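Local coordinates for protein beta-hexosaminidase Amuc_2018 (Akkermansia muciniphila, PDB 6JEB) that hydrolyses terminal non-reducing N-acetylglucosamine and N-acetylgalactosamine units from beta-N-acetylhexosaminides, including terminally unbranched N-glycans and chitobiose, at residues T371-D379 / M429-F437. Numbering follows the deposited sequence. Where two conformers were deposited one is given.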
ATOM      1  N   THR A 371      11.213  11.757  -8.805  1.00 17.42           N
ATOM      2  CA  THR A 371      10.463  12.192  -9.969  1.00 17.52           C
ATOM      3  C   THR A 371       9.697  11.017 -10.568  1.00 16.86           C
ATOM      4  O   THR A 371       9.944   9.844 -10.256  1.00 17.61           O
ATOM      5  CB  THR A 371      11.399  12.751 -11.040  1.00 18.50           C
ATOM      6  OG1 THR A 371      12.270  11.709 -11.497  1.00 19.03           O
ATOM      7  CG2 THR A 371      12.215  13.927 -10.497  1.00 19.11           C
ATOM      8  N   LEU A 372       8.748  11.354 -11.443  1.00 17.10           N
ATOM      9  CA  LEU A 372       8.024  10.330 -12.188  1.00 16.99           C
ATOM     10  C   LEU A 372       8.981   9.449 -12.982  1.00 15.61           C
ATOM     11  O   LEU A 372       8.822   8.224 -13.023  1.00 16.29           O
ATOM     12  CB  LEU A 372       7.014  10.999 -13.119  1.00 16.80           C
ATOM     13  CG  LEU A 372       6.203  10.055 -13.992  1.00 15.77           C
ATOM     14  CD1 LEU A 372       5.330   9.148 -13.114  1.00 17.21           C
ATOM     15  CD2 LEU A 372       5.373  10.873 -14.956  1.00 17.65           C
ATOM     16  N   GLN A 373       9.999  10.055 -13.601  1.00 17.50           N
ATOM     17  CA  GLN A 373      10.963   9.276 -14.372  1.00 18.44           C
ATOM     18  C   GLN A 373      11.759   8.330 -13.481  1.00 17.75           C
ATOM     19  O   GLN A 373      12.012   7.179 -13.857  1.00 18.90           O
ATOM     20  CB  GLN A 373      11.896  10.208 -15.145  1.00 20.88           C
ATOM     21  CG  GLN A 373      12.788   9.478 -16.125  1.00 25.30           C
ATOM     22  CD  GLN A 373      13.484  10.417 -17.096  1.00 30.89           C
ATOM     23  OE1 GLN A 373      13.256  11.628 -17.083  1.00 33.89           O
ATOM     24  NE2 GLN A 373      14.327   9.858 -17.950  1.00 33.86           N
ATOM     25  N   LYS A 374      12.163   8.794 -12.295  1.00 18.06           N
ATOM     26  CA  LYS A 374      12.866   7.926 -11.355  1.00 18.39           C
ATOM     27  C   LYS A 374      11.981   6.760 -10.944  1.00 17.17           C
ATOM     28  O   LYS A 374      12.412   5.600 -10.930  1.00 18.10           O
ATOM     29  CB  LYS A 374      13.277   8.733 -10.121  1.00 19.10           C
ATOM     30  CG  LYS A 374      13.797   7.882  -8.967  1.00 20.13           C
ATOM     31  CD  LYS A 374      15.072   7.155  -9.358  1.00 23.55           C
ATOM     32  CE  LYS A 374      15.689   6.462  -8.161  1.00 24.16           C
ATOM     33  NZ  LYS A 374      17.045   5.921  -8.465  1.00 26.50           N
ATOM     34  N   CYS A 375      10.729   7.065 -10.599  1.00 16.66           N
ATOM     35  CA  CYS A 375       9.783   6.027 -10.229  0.80 16.88           C
ATOM     36  C   CYS A 375       9.675   4.965 -11.322  1.00 16.37           C
ATOM     37  O   CYS A 375       9.723   3.760 -11.036  1.00 17.10           O
ATOM     38  CB  CYS A 375       8.437   6.695  -9.965  0.80 17.95           C
ATOM     39  SG  CYS A 375       7.207   5.635  -9.278  0.80 16.82           S
ATOM     40  N   TYR A 376       9.528   5.396 -12.580  1.00 16.95           N
ATOM     41  CA  TYR A 376       9.389   4.459 -13.687  1.00 15.94           C
ATOM     42  C   TYR A 376      10.634   3.595 -13.882  1.00 16.42           C
ATOM     43  O   TYR A 376      10.542   2.513 -14.479  1.00 16.96           O
ATOM     44  CB  TYR A 376       9.000   5.185 -14.989  1.00 14.77           C
ATOM     45  CG  TYR A 376       8.530   4.178 -16.005  1.00 14.83           C
ATOM     46  CD1 TYR A 376       7.231   3.696 -15.962  1.00 14.98           C
ATOM     47  CD2 TYR A 376       9.403   3.640 -16.945  1.00 17.14           C
ATOM     48  CE1 TYR A 376       6.801   2.720 -16.829  1.00 16.58           C
ATOM     49  CE2 TYR A 376       8.983   2.665 -17.824  1.00 15.72           C
ATOM     50  CZ  TYR A 376       7.678   2.209 -17.765  1.00 16.01           C
ATOM     51  OH  TYR A 376       7.255   1.229 -18.633  1.00 17.36           O
ATOM     52  N   ASP A 377      11.791   4.031 -13.381  1.00 16.93           N
ATOM     53  CA  ASP A 377      12.982   3.209 -13.521  0.70 17.77           C
ATOM     54  C   ASP A 377      12.940   1.949 -12.660  1.00 17.27           C
ATOM     55  O   ASP A 377      13.829   1.105 -12.798  1.00 19.94           O
ATOM     56  CB  ASP A 377      14.233   4.036 -13.216  0.70 21.15           C
ATOM     57  CG  ASP A 377      15.487   3.440 -13.823  0.70 27.00           C
ATOM     58  OD1 ASP A 377      15.483   3.142 -15.039  0.70 27.77           O
ATOM     59  OD2 ASP A 377      16.481   3.271 -13.089  0.70 30.28           O
ATOM     60  N   LEU A 378      11.931   1.791 -11.804  1.00 16.43           N
ATOM     61  CA  LEU A 378      11.872   0.643 -10.904  1.00 16.19           C
ATOM     62  C   LEU A 378      11.607  -0.653 -11.664  1.00 17.01           C
ATOM     63  O   LEU A 378      10.591  -0.783 -12.356  1.00 16.71           O
ATOM     64  CB  LEU A 378      10.779   0.849  -9.863  1.00 16.53           C
ATOM     65  CG  LEU A 378      10.561  -0.347  -8.931  1.00 16.88           C
ATOM     66  CD1 LEU A 378      11.801  -0.591  -8.068  1.00 18.29           C
ATOM     67  CD2 LEU A 378       9.327  -0.120  -8.069  1.00 19.36           C
ATOM     68  N   ASP A 379      12.523  -1.608 -11.521  1.00 17.38           N
ATOM     69  CA  ASP A 379      12.271  -3.020 -11.784  1.00 17.53           C
ATOM     70  C   ASP A 379      12.249  -3.676 -10.413  1.00 17.29           C
ATOM     71  O   ASP A 379      13.285  -3.678  -9.727  1.00 18.56           O
ATOM     72  CB  ASP A 379      13.408  -3.601 -12.633  1.00 18.90           C
ATOM     73  CG  ASP A 379      13.355  -5.126 -12.755  1.00 19.46           C
ATOM     74  OD1 ASP A 379      12.349  -5.750 -12.353  1.00 17.15           O
ATOM     75  OD2 ASP A 379      14.345  -5.710 -13.262  1.00 21.09           O
ATOM     76  N   MET A 429       9.024  -6.638 -18.360  1.00 14.59           N
ATOM     77  CA  MET A 429      10.074  -5.696 -18.737  1.00 15.53           C
ATOM     78  C   MET A 429      10.152  -5.514 -20.248  1.00 15.85           C
ATOM     79  O   MET A 429      10.474  -4.418 -20.725  1.00 17.13           O
ATOM     80  CB  MET A 429      11.425  -6.146 -18.171  1.00 17.90           C
ATOM     81  CG  MET A 429      11.508  -6.094 -16.635  1.00 18.36           C
ATOM     82  SD  MET A 429      11.262  -4.443 -15.930  1.00 18.78           S
ATOM     83  CE  MET A 429      12.726  -3.605 -16.527  1.00 21.55           C
ATOM     84  N   GLY A 430       9.834  -6.559 -21.014  1.00 16.45           N
ATOM     85  CA  GLY A 430       9.938  -6.511 -22.461  1.00 17.63           C
ATOM     86  C   GLY A 430       8.955  -5.584 -23.145  1.00 17.49           C
ATOM     87  O   GLY A 430       9.134  -5.306 -24.335  1.00 20.53           O
ATOM     88  N   VAL A 431       7.925  -5.107 -22.441  1.00 15.87           N
ATOM     89  CA  VAL A 431       6.988  -4.130 -22.995  1.00 15.30           C
ATOM     90  C   VAL A 431       7.114  -2.767 -22.339  1.00 15.67           C
ATOM     91  O   VAL A 431       6.328  -1.860 -22.652  1.00 17.91           O
ATOM     92  CB  VAL A 431       5.526  -4.620 -22.964  1.00 16.42           C
ATOM     93  CG1 VAL A 431       5.380  -5.947 -23.709  1.00 19.03           C
ATOM     94  CG2 VAL A 431       5.008  -4.720 -21.517  1.00 16.97           C
ATOM     95  N   ARG A 432       8.076  -2.591 -21.442  1.00 15.52           N
ATOM     96  CA  ARG A 432       8.215  -1.349 -20.697  1.00 16.92           C
ATOM     97  C   ARG A 432       9.244  -0.437 -21.350  1.00 17.93           C
ATOM     98  O   ARG A 432      10.297  -0.894 -21.805  1.00 20.66           O
ATOM     99  CB  ARG A 432       8.609  -1.636 -19.249  1.00 16.52           C
ATOM    100  CG  ARG A 432       7.473  -2.241 -18.440  1.00 15.47           C
ATOM    101  CD  ARG A 432       7.846  -2.385 -16.978  1.00 14.39           C
ATOM    102  NE  ARG A 432       8.171  -1.095 -16.369  1.00 14.78           N
ATOM    103  CZ  ARG A 432       8.809  -0.948 -15.215  1.00 13.67           C
ATOM    104  NH1 ARG A 432       9.177  -2.020 -14.523  1.00 14.30           N
ATOM    105  NH2 ARG A 432       9.065   0.273 -14.751  1.00 15.67           N
ATOM    106  N   SER A 433       8.920   0.854 -21.411  1.00 17.23           N
ATOM    107  CA  SER A 433       9.883   1.876 -21.795  1.00 19.98           C
ATOM    108  C   SER A 433       9.377   3.221 -21.295  1.00 18.83           C
ATOM    109  O   SER A 433       8.167   3.468 -21.267  1.00 18.21           O
ATOM    110  CB  SER A 433      10.133   1.921 -23.310  1.00 25.07           C
ATOM    111  OG  SER A 433       9.142   2.667 -23.997  1.00 25.09           O
ATOM    112  N   TRP A 434      10.311   4.073 -20.880  1.00 18.74           N
ATOM    113  CA  TRP A 434       9.931   5.400 -20.414  1.00 17.78           C
ATOM    114  C   TRP A 434       9.230   6.184 -21.517  1.00 19.03           C
ATOM    115  O   TRP A 434       8.208   6.839 -21.271  1.00 18.88           O
ATOM    116  CB  TRP A 434      11.163   6.143 -19.903  1.00 19.60           C
ATOM    117  CG  TRP A 434      10.925   7.601 -19.665  1.00 20.35           C
ATOM    118  CD1 TRP A 434      11.511   8.646 -20.327  1.00 23.58           C
ATOM    119  CD2 TRP A 434      10.019   8.187 -18.714  1.00 20.50           C
ATOM    120  NE1 TRP A 434      11.037   9.836 -19.843  1.00 25.43           N
ATOM    121  CE2 TRP A 434      10.124   9.587 -18.851  1.00 22.62           C
ATOM    122  CE3 TRP A 434       9.142   7.668 -17.757  1.00 20.46           C
ATOM    123  CZ2 TRP A 434       9.380  10.475 -18.070  1.00 23.03           C
ATOM    124  CZ3 TRP A 434       8.405   8.556 -16.974  1.00 19.93           C
ATOM    125  CH2 TRP A 434       8.531   9.941 -17.140  1.00 20.99           C
ATOM    126  N   GLU A 435       9.744   6.101 -22.748  1.00 20.39           N
ATOM    127  CA  GLU A 435       9.146   6.850 -23.849  0.70 23.21           C
ATOM    128  C   GLU A 435       7.689   6.456 -24.059  1.00 20.68           C
ATOM    129  O   GLU A 435       6.816   7.321 -24.202  1.00 21.94           O
ATOM    130  CB  GLU A 435       9.958   6.655 -25.128  0.70 28.85           C
ATOM    131  CG  GLU A 435      11.310   7.350 -25.102  0.70 36.90           C
ATOM    132  CD  GLU A 435      11.190   8.838 -24.843  0.70 44.61           C
ATOM    133  OE1 GLU A 435      10.310   9.478 -25.458  0.70 47.94           O
ATOM    134  OE2 GLU A 435      11.964   9.367 -24.015  0.70 46.79           O
ATOM    135  N   ASN A 436       7.402   5.154 -24.075  1.00 18.70           N
ATOM    136  CA  ASN A 436       6.022   4.727 -24.275  1.00 17.90           C
ATOM    137  C   ASN A 436       5.149   5.117 -23.091  1.00 17.91           C
ATOM    138  O   ASN A 436       4.016   5.580 -23.273  1.00 18.73           O
ATOM    139  CB  ASN A 436       5.949   3.220 -24.521  1.00 18.89           C
ATOM    140  CG  ASN A 436       4.582   2.785 -25.003  1.00 19.90           C
ATOM    141  OD1 ASN A 436       4.090   3.286 -26.018  1.00 21.42           O
ATOM    142  ND2 ASN A 436       3.958   1.851 -24.284  1.00 19.84           N
ATOM    143  N   PHE A 437       5.654   4.930 -21.872  1.00 17.11           N
ATOM    144  CA  PHE A 437       4.873   5.288 -20.694  1.00 17.01           C
ATOM    145  C   PHE A 437       4.540   6.773 -20.693  1.00 17.57           C
ATOM    146  O   PHE A 437       3.394   7.165 -20.443  1.00 18.60           O
ATOM    147  CB  PHE A 437       5.629   4.906 -19.420  1.00 16.90           C
ATOM    148  CG  PHE A 437       4.950   5.365 -18.160  1.00 15.71           C
ATOM    149  CD1 PHE A 437       3.896   4.635 -17.617  1.00 14.68           C
ATOM    150  CD2 PHE A 437       5.347   6.537 -17.532  1.00 16.82           C
ATOM    151  CE1 PHE A 437       3.259   5.060 -16.453  1.00 15.74           C
ATOM    152  CE2 PHE A 437       4.722   6.973 -16.378  1.00 16.78           C
ATOM    153  CZ  PHE A 437       3.671   6.236 -15.834  1.00 16.72           C
TER
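The ring of Tyr376 lies over that of Phe437 in an offset stack, centroids 4.6 Å apart and planes at 25°, where the short helix 372-376 meets the start of helix 434-452 at the periphery of the glycoside hydrolase family 20 TIM barrel. The opposite face of Tyr376 carries Arg432: the guanidinium stands nearly upright on the ring, planes 86° apart, in a cation-pi contact with NH2 over the ring centre. A tyrosine offers two flat faces for packing and a hydroxyl to bond at the rim; OH is hydrogen-bonded to Glu423 OE2 and takes a weak bond from Arg432 NE. The arginine chain bends at chi3, which turns the guanidinium so that its end grips a single carbonyl, NH1 at 2.9 Å and NH2 at 3.0 Å from Leu378 O. With an alanine here instead of Arg432, Leu378 O is likely to lose both donors and the tyrosine face its cation.

Trp434 meets Tyr376 at the edge of its indole, CE3 4.0 Å from Tyr376 CG. Its own CG is anti to the backbone N (chi1 168°), which brings one indole face against Gln373: CG of that extended chain lies over the face centre, the amide is almost parallel to the ring, and CA makes a CH-pi contact with the six-membered ring. Leu372, branched and apolar, fills the edge between the two aromatics, with CG on Trp434 and CD1 on Phe437. Ser433 N-caps helix 434-452, its OG accepting from Asn436 N. At the far end, Gly383 N and a salt bridge to Arg89 hold the Asp379 carboxylate, and the flexible thioether of Met429 folds back into van der Waals contact, SD 3.9 Å from Asp379 CG.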